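Local structure of mandelate racemase/muconate lactonizing enzyme, C-terminal domain protein (Paracoccus denitrificans, 4DWD) at residues T24-R29 / A50-V55; C128-G133 / A148-A153; G165-C170 / G248-T253; N309-S314 / P353-V358; R331-P334 / N338-E341. The protein binds magnesium and may act as a hydro-lyase, as a member of the mandelate racemase/muconate lactonizing enzyme family of the enolase superfamily. All coordinates share one frame; numbering follows the deposited sequence.

Contact 1: residues T24-R29 / A50-V55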
# COMPACT_ATOMS: atom_id res chain seq x y z
N THR B 24 13.10 -7.52 -45.14
CA THR B 24 11.71 -7.69 -45.61
C THR B 24 10.67 -7.14 -44.65
O THR B 24 10.86 -7.11 -43.43
CB THR B 24 11.33 -9.14 -46.01
OG1 THR B 24 11.05 -9.93 -44.85
CG2 THR B 24 12.40 -9.81 -46.86
N SER B 25 9.57 -6.70 -45.24
CA SER B 25 8.47 -6.10 -44.53
C SER B 25 7.18 -6.89 -44.73
O SER B 25 7.12 -7.80 -45.58
CB SER B 25 8.30 -4.64 -44.96
OG SER B 25 9.44 -3.89 -44.55
N ALA B 26 6.19 -6.55 -43.93
CA ALA B 26 4.93 -7.28 -43.90
C ALA B 26 3.76 -6.31 -44.05
O ALA B 26 3.47 -5.49 -43.16
CB ALA B 26 4.83 -8.07 -42.60
N PHE B 27 3.09 -6.39 -45.20
CA PHE B 27 2.00 -5.47 -45.52
C PHE B 27 0.70 -6.20 -45.72
O PHE B 27 0.68 -7.38 -46.06
CB PHE B 27 2.35 -4.63 -46.77
CG PHE B 27 3.59 -3.80 -46.61
CD1 PHE B 27 3.62 -2.74 -45.71
CD2 PHE B 27 4.73 -4.08 -47.36
CE1 PHE B 27 4.76 -1.96 -45.57
CE2 PHE B 27 5.89 -3.31 -47.22
CZ PHE B 27 5.89 -2.25 -46.31
N VAL B 28 -0.39 -5.48 -45.48
CA VAL B 28 -1.73 -5.96 -45.79
C VAL B 28 -2.33 -5.00 -46.80
O VAL B 28 -2.35 -3.78 -46.58
CB VAL B 28 -2.61 -6.08 -44.52
CG1 VAL B 28 -4.04 -6.45 -44.89
CG2 VAL B 28 -2.05 -7.13 -43.58
N ARG B 29 -2.80 -5.53 -47.93
CA ARG B 29 -3.51 -4.73 -48.91
C ARG B 29 -4.97 -5.14 -48.90
O ARG B 29 -5.29 -6.31 -49.12
CB ARG B 29 -2.90 -4.89 -50.32
CG ARG B 29 -3.71 -4.14 -51.38
CD ARG B 29 -3.02 -4.08 -52.73
NE ARG B 29 -2.70 -5.39 -53.26
CZ ARG B 29 -1.76 -5.60 -54.18
NH1 ARG B 29 -1.07 -4.58 -54.67
NH2 ARG B 29 -1.52 -6.82 -54.62
N ALA B 50 4.58 -14.92 -39.53
CA ALA B 50 3.52 -15.48 -38.70
C ALA B 50 2.31 -14.55 -38.68
O ALA B 50 1.17 -15.01 -38.83
CB ALA B 50 4.02 -15.77 -37.29
N SER B 51 2.53 -13.24 -38.52
CA SER B 51 1.41 -12.29 -38.58
C SER B 51 0.67 -12.33 -39.92
O SER B 51 -0.55 -12.29 -39.97
CB SER B 51 1.85 -10.86 -38.27
OG SER B 51 2.24 -10.72 -36.91
N LEU B 52 1.43 -12.41 -41.01
CA LEU B 52 0.83 -12.50 -42.34
C LEU B 52 0.01 -13.77 -42.51
O LEU B 52 -1.06 -13.73 -43.13
CB LEU B 52 1.91 -12.39 -43.41
CG LEU B 52 2.64 -11.04 -43.53
CD1 LEU B 52 3.73 -11.15 -44.59
CD2 LEU B 52 1.68 -9.90 -43.86
N GLY B 53 0.48 -14.88 -41.95
CA GLY B 53 -0.28 -16.13 -41.95
C GLY B 53 -1.59 -16.02 -41.18
O GLY B 53 -2.62 -16.54 -41.60
N VAL B 54 -1.56 -15.31 -40.05
CA VAL B 54 -2.78 -15.10 -39.27
C VAL B 54 -3.76 -14.22 -40.06
O VAL B 54 -4.96 -14.49 -40.09
CB VAL B 54 -2.45 -14.52 -37.87
CG1 VAL B 54 -3.70 -14.01 -37.18
CG2 VAL B 54 -1.76 -15.57 -37.01
N VAL B 55 -3.25 -13.19 -40.74
CA VAL B 55 -4.12 -12.41 -41.64
C VAL B 55 -4.78 -13.31 -42.70
O VAL B 55 -6.01 -13.31 -42.84
CB VAL B 55 -3.36 -11.24 -42.31
CG1 VAL B 55 -4.23 -10.53 -43.35
CG2 VAL B 55 -2.88 -10.24 -41.27
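Leu52 turns CG anti to its own carbonyl carbon (chi1 -67°) and with chi2 extended at 177° sends its forked end off helix 49-63 against Ala26 and the peptide that follows it. Leu52 CG lies 3.8 Å from Ala26 CB, with both methyls about as near. Leu52 CD2 goes on past it to the peptide, 3.5 Å from Phe27 O. One turn along the helix, Val55 meets Val28 tip to tip, with CG2 to CG2 at 4.0 Å. Alanine suits the strand position facing the longer leucine, while two beta-branched valines of moderate reach meet midway. The strand and helix segments run nearly parallel, 16° apart, with their axes 8.9 Å apart at closest approach. This is the helix-on-sheet layer of the N-terminal capping domain of the enolase superfamily; Ala10 and Ser12 of the neighbouring strand also touch Leu52, and helix 90-110 closes over Val28 and Val55. Cut back to an alanine, Leu52 would lose the fork that packs on Ala26, and a gap is likely to open between helix and strand there. No hydrogen bond crosses between strand and helix, so shape and exclusion of water hold them together.

Contact 2: residues C128-G133 / A148-A153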
# COMPACT_ATOMS: atom_id res chain seq x y z
N CYS B 128 11.47 15.38 -35.86
CA CYS B 128 11.96 14.00 -35.79
C CYS B 128 13.10 13.85 -34.77
O CYS B 128 13.73 14.83 -34.38
CB CYS B 128 12.42 13.51 -37.17
SG CYS B 128 14.04 14.10 -37.71
N TYR B 129 13.33 12.62 -34.31
CA TYR B 129 14.59 12.30 -33.63
C TYR B 129 15.30 11.18 -34.36
O TYR B 129 14.67 10.23 -34.83
CB TYR B 129 14.38 12.00 -32.13
CG TYR B 129 13.81 10.65 -31.70
CD1 TYR B 129 14.63 9.53 -31.61
CD2 TYR B 129 12.46 10.52 -31.32
CE1 TYR B 129 14.12 8.31 -31.17
CE2 TYR B 129 11.95 9.30 -30.88
CZ TYR B 129 12.79 8.20 -30.81
OH TYR B 129 12.32 6.99 -30.38
N SER B 130 16.62 11.30 -34.50
CA SER B 130 17.43 10.27 -35.14
C SER B 130 17.62 9.14 -34.15
O SER B 130 18.23 9.32 -33.08
CB SER B 130 18.79 10.83 -35.55
OG SER B 130 18.66 11.86 -36.51
N SER B 131 17.09 7.97 -34.51
CA SER B 131 17.14 6.79 -33.66
C SER B 131 18.19 5.86 -34.26
O SER B 131 17.99 5.31 -35.34
CB SER B 131 15.77 6.14 -33.64
OG SER B 131 15.72 5.09 -32.70
N ILE B 132 19.32 5.73 -33.55
CA ILE B 132 20.54 5.11 -34.07
C ILE B 132 20.85 3.83 -33.30
O ILE B 132 21.21 3.87 -32.12
CB ILE B 132 21.71 6.10 -33.96
CG1 ILE B 132 21.30 7.42 -34.63
CG2 ILE B 132 22.99 5.48 -34.51
CD1 ILE B 132 22.24 8.57 -34.43
N GLY B 133 20.71 2.69 -33.98
CA GLY B 133 20.82 1.39 -33.32
C GLY B 133 22.18 0.75 -33.44
O GLY B 133 23.08 1.30 -34.07
N ALA B 148 27.26 11.33 -35.74
CA ALA B 148 27.58 12.54 -36.50
C ALA B 148 27.01 12.45 -37.91
O ALA B 148 26.44 13.43 -38.42
CB ALA B 148 29.08 12.76 -36.54
N ARG B 149 27.13 11.28 -38.54
CA ARG B 149 26.61 11.08 -39.90
C ARG B 149 25.09 11.31 -39.98
O ARG B 149 24.61 12.05 -40.85
CB ARG B 149 26.96 9.68 -40.39
CG ARG B 149 26.61 9.41 -41.85
CD ARG B 149 26.85 7.96 -42.21
NE ARG B 149 25.83 7.07 -41.63
CZ ARG B 149 24.62 6.88 -42.15
NH1 ARG B 149 24.25 7.52 -43.26
NH2 ARG B 149 23.76 6.06 -41.55
N ARG B 150 24.34 10.69 -39.07
CA ARG B 150 22.88 10.76 -39.07
C ARG B 150 22.43 12.19 -38.76
O ARG B 150 21.49 12.71 -39.36
CB ARG B 150 22.28 9.79 -38.04
CG ARG B 150 22.53 8.30 -38.26
CD ARG B 150 21.58 7.63 -39.26
NE ARG B 150 20.18 8.02 -39.03
CZ ARG B 150 19.30 7.33 -38.31
NH1 ARG B 150 19.62 6.16 -37.76
NH2 ARG B 150 18.08 7.82 -38.16
N VAL B 151 23.11 12.83 -37.81
CA VAL B 151 22.75 14.20 -37.42
C VAL B 151 22.96 15.19 -38.56
O VAL B 151 22.10 16.03 -38.81
CB VAL B 151 23.49 14.65 -36.14
CG1 VAL B 151 23.38 16.16 -35.94
CG2 VAL B 151 22.91 13.92 -34.94
N GLU B 152 24.07 15.05 -39.27
CA GLU B 152 24.35 15.90 -40.43
C GLU B 152 23.25 15.74 -41.49
O GLU B 152 22.81 16.72 -42.09
CB GLU B 152 25.73 15.59 -41.03
CG GLU B 152 26.24 16.62 -42.04
CD GLU B 152 25.60 16.51 -43.42
OE1 GLU B 152 25.14 15.41 -43.81
OE2 GLU B 152 25.55 17.54 -44.13
N ALA B 153 22.81 14.50 -41.69
CA ALA B 153 21.83 14.18 -42.74
C ALA B 153 20.41 14.62 -42.39
O ALA B 153 19.63 15.01 -43.27
CB ALA B 153 21.87 12.69 -43.04
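The guanidinium of Arg150 has Ile132 CG1 over one face, 3.8 Å from NH1, and the carbonyl oxygen of Ser131 near its plane at the edge. Ser130 approaches obliquely, its CA 3.9 Å from Arg150 NH2. At the edge, Arg150 NH1 donates to Ser131 O over 3.0 Å with an N-H...O angle of 149°. The bond is somewhat bent; in addition, the nitrogen sits well above the carbonyl plane and the oxygen is tilted 22° out of the guanidinium plane. The arginine bends twice, at chi2 and chi3, on its way across to the strand, which lays CG beside Ile132 and brings NH1 to Ser131 O. The aliphatic part of the chain is used too. Ile132 and Arg150 lie alongside one another, pointing in opposite senses, with Ile132 CD1 3.8 Å from Arg150 CB. Strand 125-132 and helix 140-154 are the first two elements of a beta-alpha-beta unit completed by strand 158-162, part of the barrel domain of the enolase superfamily; the strand and helix segments run nearly antiparallel, at 157°, as such a crossover requires. Isoleucine suits a strand face covered by a helix, and arginine can be buried here because its polar end is well supplied. Glu154 forms a salt bridge with Arg150 NE and also takes a hydrogen bond from Ser130 OG, while Leu325 O accepts from Arg150 NH2. On the other side of the strand, Ser131 OG is hydrogen-bonded to Glu324 and Arg162, and about 6 Å separates the side chain of Ser131 from that of Asp197, a residue of the calcium site known in this protein.

Contact 3: residues G165-C170 / G248-T253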
# COMPACT_ATOMS: atom_id res chain seq x y z
N GLY B 165 21.73 -5.18 -28.15
CA GLY B 165 22.59 -6.30 -27.76
C GLY B 165 21.84 -7.62 -27.68
O GLY B 165 20.66 -7.71 -28.02
N ASP B 166 22.53 -8.66 -27.22
CA ASP B 166 21.96 -10.00 -27.12
C ASP B 166 21.24 -10.15 -25.78
O ASP B 166 21.88 -10.07 -24.73
CB ASP B 166 23.09 -11.02 -27.25
CG ASP B 166 22.63 -12.46 -27.12
OD1 ASP B 166 21.53 -12.73 -26.59
OD2 ASP B 166 23.39 -13.35 -27.56
N ARG B 167 19.93 -10.40 -25.82
CA ARG B 167 19.10 -10.41 -24.59
C ARG B 167 19.27 -11.65 -23.70
O ARG B 167 18.66 -11.74 -22.62
CB ARG B 167 17.62 -10.21 -24.90
CG ARG B 167 17.24 -8.78 -25.26
CD ARG B 167 15.76 -8.70 -25.58
NE ARG B 167 14.93 -8.64 -24.37
CZ ARG B 167 13.62 -8.40 -24.37
NH1 ARG B 167 12.98 -8.24 -25.52
NH2 ARG B 167 12.95 -8.31 -23.23
N THR B 168 20.08 -12.61 -24.15
CA THR B 168 20.48 -13.71 -23.27
C THR B 168 21.63 -13.27 -22.36
O THR B 168 22.00 -14.00 -21.45
CB THR B 168 20.91 -14.99 -24.04
OG1 THR B 168 22.05 -14.71 -24.86
CG2 THR B 168 19.76 -15.53 -24.90
N ARG B 169 22.17 -12.08 -22.61
CA ARG B 169 23.25 -11.53 -21.80
C ARG B 169 22.76 -10.30 -21.04
O ARG B 169 21.80 -9.66 -21.44
CB ARG B 169 24.43 -11.15 -22.70
CG ARG B 169 24.95 -12.32 -23.54
CD ARG B 169 26.18 -11.91 -24.31
NE ARG B 169 27.33 -11.74 -23.43
CZ ARG B 169 28.45 -11.11 -23.75
NH1 ARG B 169 28.59 -10.57 -24.96
NH2 ARG B 169 29.42 -11.00 -22.89
N CYS B 170 23.43 -9.98 -19.93
CA CYS B 170 22.94 -8.95 -19.03
C CYS B 170 24.12 -8.21 -18.41
O CYS B 170 25.12 -8.84 -18.07
CB CYS B 170 22.10 -9.61 -17.94
SG CYS B 170 21.15 -8.44 -16.96
N GLY B 248 7.14 0.20 -23.22
CA GLY B 248 5.89 0.05 -23.94
C GLY B 248 6.03 -0.50 -25.34
O GLY B 248 5.05 -0.96 -25.93
N GLU B 249 7.23 -0.50 -25.89
CA GLU B 249 7.37 -0.97 -27.27
C GLU B 249 7.06 -2.46 -27.38
O GLU B 249 6.69 -2.92 -28.43
CB GLU B 249 8.75 -0.66 -27.84
CG GLU B 249 9.90 -1.34 -27.12
CD GLU B 249 11.02 -1.68 -28.06
OE1 GLU B 249 11.51 -2.83 -28.02
OE2 GLU B 249 11.42 -0.81 -28.85
N GLN B 250 7.26 -3.20 -26.28
CA GLN B 250 6.91 -4.63 -26.21
C GLN B 250 5.70 -4.84 -25.31
O GLN B 250 5.61 -5.84 -24.60
CB GLN B 250 8.09 -5.45 -25.70
CG GLN B 250 9.30 -5.39 -26.63
CD GLN B 250 10.41 -6.30 -26.15
OE1 GLN B 250 10.34 -7.52 -26.27
NE2 GLN B 250 11.46 -5.70 -25.59
N THR B 251 4.78 -3.87 -25.35
CA THR B 251 3.48 -3.98 -24.69
C THR B 251 2.40 -3.96 -25.77
O THR B 251 2.41 -3.07 -26.63
CB THR B 251 3.30 -2.83 -23.69
OG1 THR B 251 4.36 -2.87 -22.73
CG2 THR B 251 1.97 -2.94 -22.96
N TYR B 252 1.46 -4.91 -25.73
CA TYR B 252 0.63 -5.21 -26.89
C TYR B 252 -0.87 -5.10 -26.68
O TYR B 252 -1.62 -5.31 -27.62
CB TYR B 252 0.97 -6.60 -27.46
CG TYR B 252 2.44 -6.79 -27.76
CD1 TYR B 252 2.99 -6.36 -28.98
CD2 TYR B 252 3.29 -7.41 -26.84
CE1 TYR B 252 4.33 -6.54 -29.27
CE2 TYR B 252 4.64 -7.61 -27.12
CZ TYR B 252 5.15 -7.17 -28.34
OH TYR B 252 6.49 -7.32 -28.66
N THR B 253 -1.29 -4.80 -25.46
CA THR B 253 -2.71 -4.59 -25.19
C THR B 253 -2.92 -3.34 -24.36
O THR B 253 -2.01 -2.88 -23.66
CB THR B 253 -3.37 -5.77 -24.42
OG1 THR B 253 -2.83 -5.82 -23.10
CG2 THR B 253 -3.13 -7.11 -25.14
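Arg167 leaves its beta turn with CB pointing toward Gln250, and the chain runs out through CG and CD before bending at chi3 (81°). NE, the first polar atom, is hydrogen-bonded to Gln227 OE1. Beyond CZ the two terminal nitrogens part company: NH2 pairs with His228 ND1, and NH1 donates to Gln250 OE1 over 2.8 Å with an N-H...O angle of 155°. That oxygen lies in the guanidinium plane, and the nitrogen lies in the plane of the amide carbonyl, although the two groups stand almost perpendicular, 83° apart. Gln250 NE2 is only 3.0 Å from Arg167 NH1, but both are donors and form no bond. Behind Arg167, Asp166 OD1 accepts from Thr168 N at 2.8 Å in an Asx turn and from Thr168 OG1, bracing the turn that presents the arginine. The two loops follow strands 158-162 and 244-246 of the barrel; Glu249, in the second loop, is a calcium ligand in a structure of this protein, and Val83 of the second subunit packs on both Arg167 and Gln250. Arginine suits this place by its length and several N-H groups; these go to the amide oxygens of Gln250 and Gln227 and to His228 ND1, probably satisfying its charge without an ion pair between the loops.

Contact 4: residues N309-S314 / P353-V358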
# COMPACT_ATOMS: atom_id res chain seq x y z
N ASN B 309 1.64 6.37 -37.94
CA ASN B 309 2.21 7.00 -36.74
C ASN B 309 2.08 8.52 -36.78
O ASN B 309 1.62 9.12 -35.80
CB ASN B 309 3.68 6.58 -36.59
CG ASN B 309 4.26 6.89 -35.21
OD1 ASN B 309 3.64 6.65 -34.19
ND2 ASN B 309 5.49 7.40 -35.20
N ILE B 310 2.46 9.15 -37.89
CA ILE B 310 2.36 10.62 -37.95
C ILE B 310 0.92 11.16 -38.01
O ILE B 310 0.64 12.22 -37.47
CB ILE B 310 3.29 11.28 -39.00
CG1 ILE B 310 2.88 10.89 -40.43
CG2 ILE B 310 4.76 10.95 -38.69
CD1 ILE B 310 3.63 11.66 -41.50
N HIS B 311 -0.02 10.44 -38.63
CA HIS B 311 -1.42 10.86 -38.53
C HIS B 311 -1.86 10.90 -37.08
O HIS B 311 -2.47 11.87 -36.63
CB HIS B 311 -2.35 9.99 -39.35
CG HIS B 311 -2.37 10.33 -40.82
ND1 HIS B 311 -3.19 11.27 -41.33
CD2 HIS B 311 -1.62 9.84 -41.89
CE1 HIS B 311 -2.99 11.37 -42.67
NE2 HIS B 311 -2.03 10.49 -43.01
N VAL B 312 -1.56 9.84 -36.33
CA VAL B 312 -1.93 9.81 -34.92
C VAL B 312 -1.20 10.89 -34.12
O VAL B 312 -1.81 11.61 -33.35
CB VAL B 312 -1.70 8.41 -34.30
CG1 VAL B 312 -1.73 8.45 -32.77
CG2 VAL B 312 -2.73 7.42 -34.83
N LEU B 313 0.11 11.03 -34.33
CA LEU B 313 0.86 12.03 -33.55
C LEU B 313 0.49 13.48 -33.85
O LEU B 313 0.64 14.35 -32.99
CB LEU B 313 2.36 11.79 -33.64
CG LEU B 313 2.77 10.53 -32.85
CD1 LEU B 313 4.21 10.14 -33.15
CD2 LEU B 313 2.58 10.74 -31.34
N SER B 314 -0.02 13.74 -35.06
CA SER B 314 -0.48 15.08 -35.39
C SER B 314 -1.64 15.50 -34.48
O SER B 314 -1.85 16.71 -34.28
CB SER B 314 -0.89 15.18 -36.87
OG SER B 314 -2.15 14.57 -37.12
N PRO B 353 -6.19 12.08 -49.16
CA PRO B 353 -7.12 11.21 -48.44
C PRO B 353 -6.47 9.92 -47.92
O PRO B 353 -5.54 9.39 -48.54
CB PRO B 353 -8.19 10.91 -49.49
CG PRO B 353 -8.21 12.15 -50.33
CD PRO B 353 -6.75 12.49 -50.46
N GLY B 354 -6.96 9.44 -46.78
CA GLY B 354 -6.42 8.23 -46.18
C GLY B 354 -5.06 8.49 -45.55
O GLY B 354 -4.84 9.54 -44.94
N LEU B 355 -4.14 7.54 -45.69
CA LEU B 355 -2.78 7.71 -45.20
C LEU B 355 -1.98 8.72 -46.02
O LEU B 355 -1.15 9.44 -45.49
CB LEU B 355 -2.03 6.38 -45.27
CG LEU B 355 -2.42 5.34 -44.24
CD1 LEU B 355 -1.80 4.02 -44.66
CD2 LEU B 355 -1.95 5.72 -42.83
N GLY B 356 -2.24 8.74 -47.32
CA GLY B 356 -1.47 9.57 -48.23
C GLY B 356 -0.16 8.94 -48.68
O GLY B 356 0.66 9.62 -49.27
N ILE B 357 0.02 7.65 -48.41
CA ILE B 357 1.22 6.93 -48.84
C ILE B 357 1.04 6.53 -50.30
O ILE B 357 -0.05 6.13 -50.70
CB ILE B 357 1.52 5.67 -47.95
CG1 ILE B 357 2.85 5.04 -48.36
CG2 ILE B 357 0.42 4.63 -48.07
CD1 ILE B 357 3.95 5.13 -47.35
N VAL B 358 2.11 6.66 -51.08
CA VAL B 358 2.08 6.36 -52.51
C VAL B 358 2.97 5.14 -52.79
O VAL B 358 4.18 5.16 -52.54
CB VAL B 358 2.52 7.58 -53.35
CG1 VAL B 358 2.62 7.22 -54.82
CG2 VAL B 358 1.57 8.75 -53.14
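His311 points NE2 straight at the backbone of the 353-358 loop and donates to Leu355 O over 2.8 Å, with an N-H...O angle of 159°. The oxygen lies at the ring edge, 11° from the ring plane, but the nitrogen stands well above the carbonyl plane of Leu355. Next to it, His311 CE1 comes within 3.5 Å of Gly354 O, so two successive carbonyls face this end of the imidazole. On the other side of NE2, the CD2 of His311 lies 4.2 Å from Leu355 CD2, a looser contact. In the next shell, chi1 of -80° sets the ring anti to the carbonyl carbon and directs it off helix 304-314, and Ile114 touches both His311 and Leu355. Asp104 OD1 accepts from Leu355 N, a second bond on the residue that receives the histidine's, while Gly354 and Gly356 both have positive phi, which lets the loop turn sharply beside the ring. On the helix, Ser314 OG bonds back to His311 O at 2.8 Å. A phenylalanine in place of His311 would keep a flat ring but is likely to leave Leu355 O without this donor. Histidine suits the site because it combines a flat, packable ring with an N-H at its tip. The contact therefore ties a helix of the barrel domain to an irregular loop, at its buried Gly354-Leu355 step, through a side-chain-to-backbone bond.

Contact 5: residues R331-P334 / N338-E341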
# COMPACT_ATOMS: atom_id res chain seq x y z
N ARG B 331 15.40 2.38 -47.03
CA ARG B 331 14.77 1.17 -47.57
C ARG B 331 13.29 1.36 -47.90
O ARG B 331 12.67 0.48 -48.49
CB ARG B 331 14.97 -0.04 -46.64
CG ARG B 331 14.03 -0.06 -45.44
CD ARG B 331 14.39 -1.18 -44.45
NE ARG B 331 13.48 -1.25 -43.31
CZ ARG B 331 13.49 -0.42 -42.27
NH1 ARG B 331 14.34 0.59 -42.23
NH2 ARG B 331 12.61 -0.58 -41.27
N GLY B 332 12.73 2.51 -47.51
CA GLY B 332 11.37 2.87 -47.93
C GLY B 332 11.22 2.89 -49.44
O GLY B 332 10.15 2.58 -49.97
N ARG B 333 12.30 3.25 -50.14
CA ARG B 333 12.34 3.19 -51.60
C ARG B 333 12.97 1.85 -52.03
O ARG B 333 13.84 1.32 -51.33
CB ARG B 333 13.16 4.37 -52.13
CG ARG B 333 12.59 5.73 -51.76
CD ARG B 333 13.46 6.86 -52.29
NE ARG B 333 13.01 8.17 -51.82
CZ ARG B 333 12.13 8.94 -52.46
NH1 ARG B 333 11.60 8.54 -53.61
NH2 ARG B 333 11.78 10.11 -51.96
N PRO B 334 12.56 1.31 -53.20
CA PRO B 334 11.66 1.89 -54.19
C PRO B 334 10.20 1.47 -54.07
O PRO B 334 9.38 1.87 -54.92
CB PRO B 334 12.24 1.35 -55.50
CG PRO B 334 12.73 -0.01 -55.14
CD PRO B 334 13.19 0.07 -53.70
N ASN B 338 6.95 8.02 -51.59
CA ASN B 338 7.06 9.11 -50.63
C ASN B 338 7.27 8.64 -49.18
O ASN B 338 6.58 9.12 -48.28
CB ASN B 338 5.85 10.04 -50.72
CG ASN B 338 4.55 9.34 -50.36
OD1 ASN B 338 4.45 8.12 -50.39
ND2 ASN B 338 3.55 10.13 -50.01
N PRO B 339 8.21 7.70 -48.95
CA PRO B 339 8.45 7.22 -47.59
C PRO B 339 9.09 8.30 -46.71
O PRO B 339 9.44 9.38 -47.21
CB PRO B 339 9.40 6.05 -47.81
CG PRO B 339 10.19 6.45 -49.02
CD PRO B 339 9.22 7.20 -49.91
N ALA B 340 9.22 8.02 -45.41
CA ALA B 340 9.77 8.97 -44.44
C ALA B 340 11.08 9.59 -44.90
O ALA B 340 12.02 8.88 -45.26
CB ALA B 340 9.97 8.27 -43.10
N GLU B 341 11.13 10.91 -44.88
CA GLU B 341 12.33 11.66 -45.30
C GLU B 341 12.22 13.05 -44.71
O GLU B 341 11.41 13.86 -45.16
CB GLU B 341 12.42 11.71 -46.83
CG GLU B 341 13.62 12.44 -47.40
CD GLU B 341 13.72 12.26 -48.91
OE1 GLU B 341 13.06 11.34 -49.45
OE2 GLU B 341 14.44 13.04 -49.56
O HOH W 1 13.82 8.15 -48.89
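The straight chain of Arg333 runs roughly perpendicular to both Pro339 and Glu341. Its near end rests on the proline ring, Arg333 CG to Pro339 CG being 3.7 Å, and farther out Pro339 CD sits beneath the centre of the guanidinium, 4.2 Å from its plane; the proline supplies a rigid apolar platform. The carboxylate of Glu341 comes to the edge instead: Arg333 NH2 forms a salt bridge with Glu341 OE1 at 3.1 Å, nearly straight at 171°, and the oxygen uses its syn lone pair. Since the guanidinium and carboxylate planes stand 76° apart, one oxygen takes the bond and no two-pronged pairing arises. Arginine and glutamate suit the exposed side of the loop, where their charges can pair and still meet water. Both segments belong to the long loop between strands 323-325 and 346-348 of the barrel domain, and the contact folds that loop back on itself across three intervening residues. Gly332 must lack a side chain, because a CB there would run into Pro339 CB, which already lies 3.7 Å from Gly332 CA. A water accepts from Arg333 NE at 3.0 Å and donates a weak bond to the same Glu341 OE1.

How the contacts relate
Contacts 1, 2 and 4 are buried, contact 3 is partly buried where subunits meet, and contact 5 reaches the surface. The chemistry follows that order only loosely: contact 1, in the N-terminal domain, is purely apolar, whereas contacts 2 and 4, though buried in the barrel domain, each rely on a side-chain donor to a backbone carbonyl. Contact 3 joins side chain to side chain through a single arginine-to-amide bond, and contact 5 alone has a salt bridge between its segments. Contacts 4 and 5 touch: Asn338 OD1 and Asn338 ND2 probably bond to Val358 N and Gly356 O, and contact 5 is nested within the loop that contact 4 closes. Contacts 3 and 4 lie on opposite sides of the chain's centre.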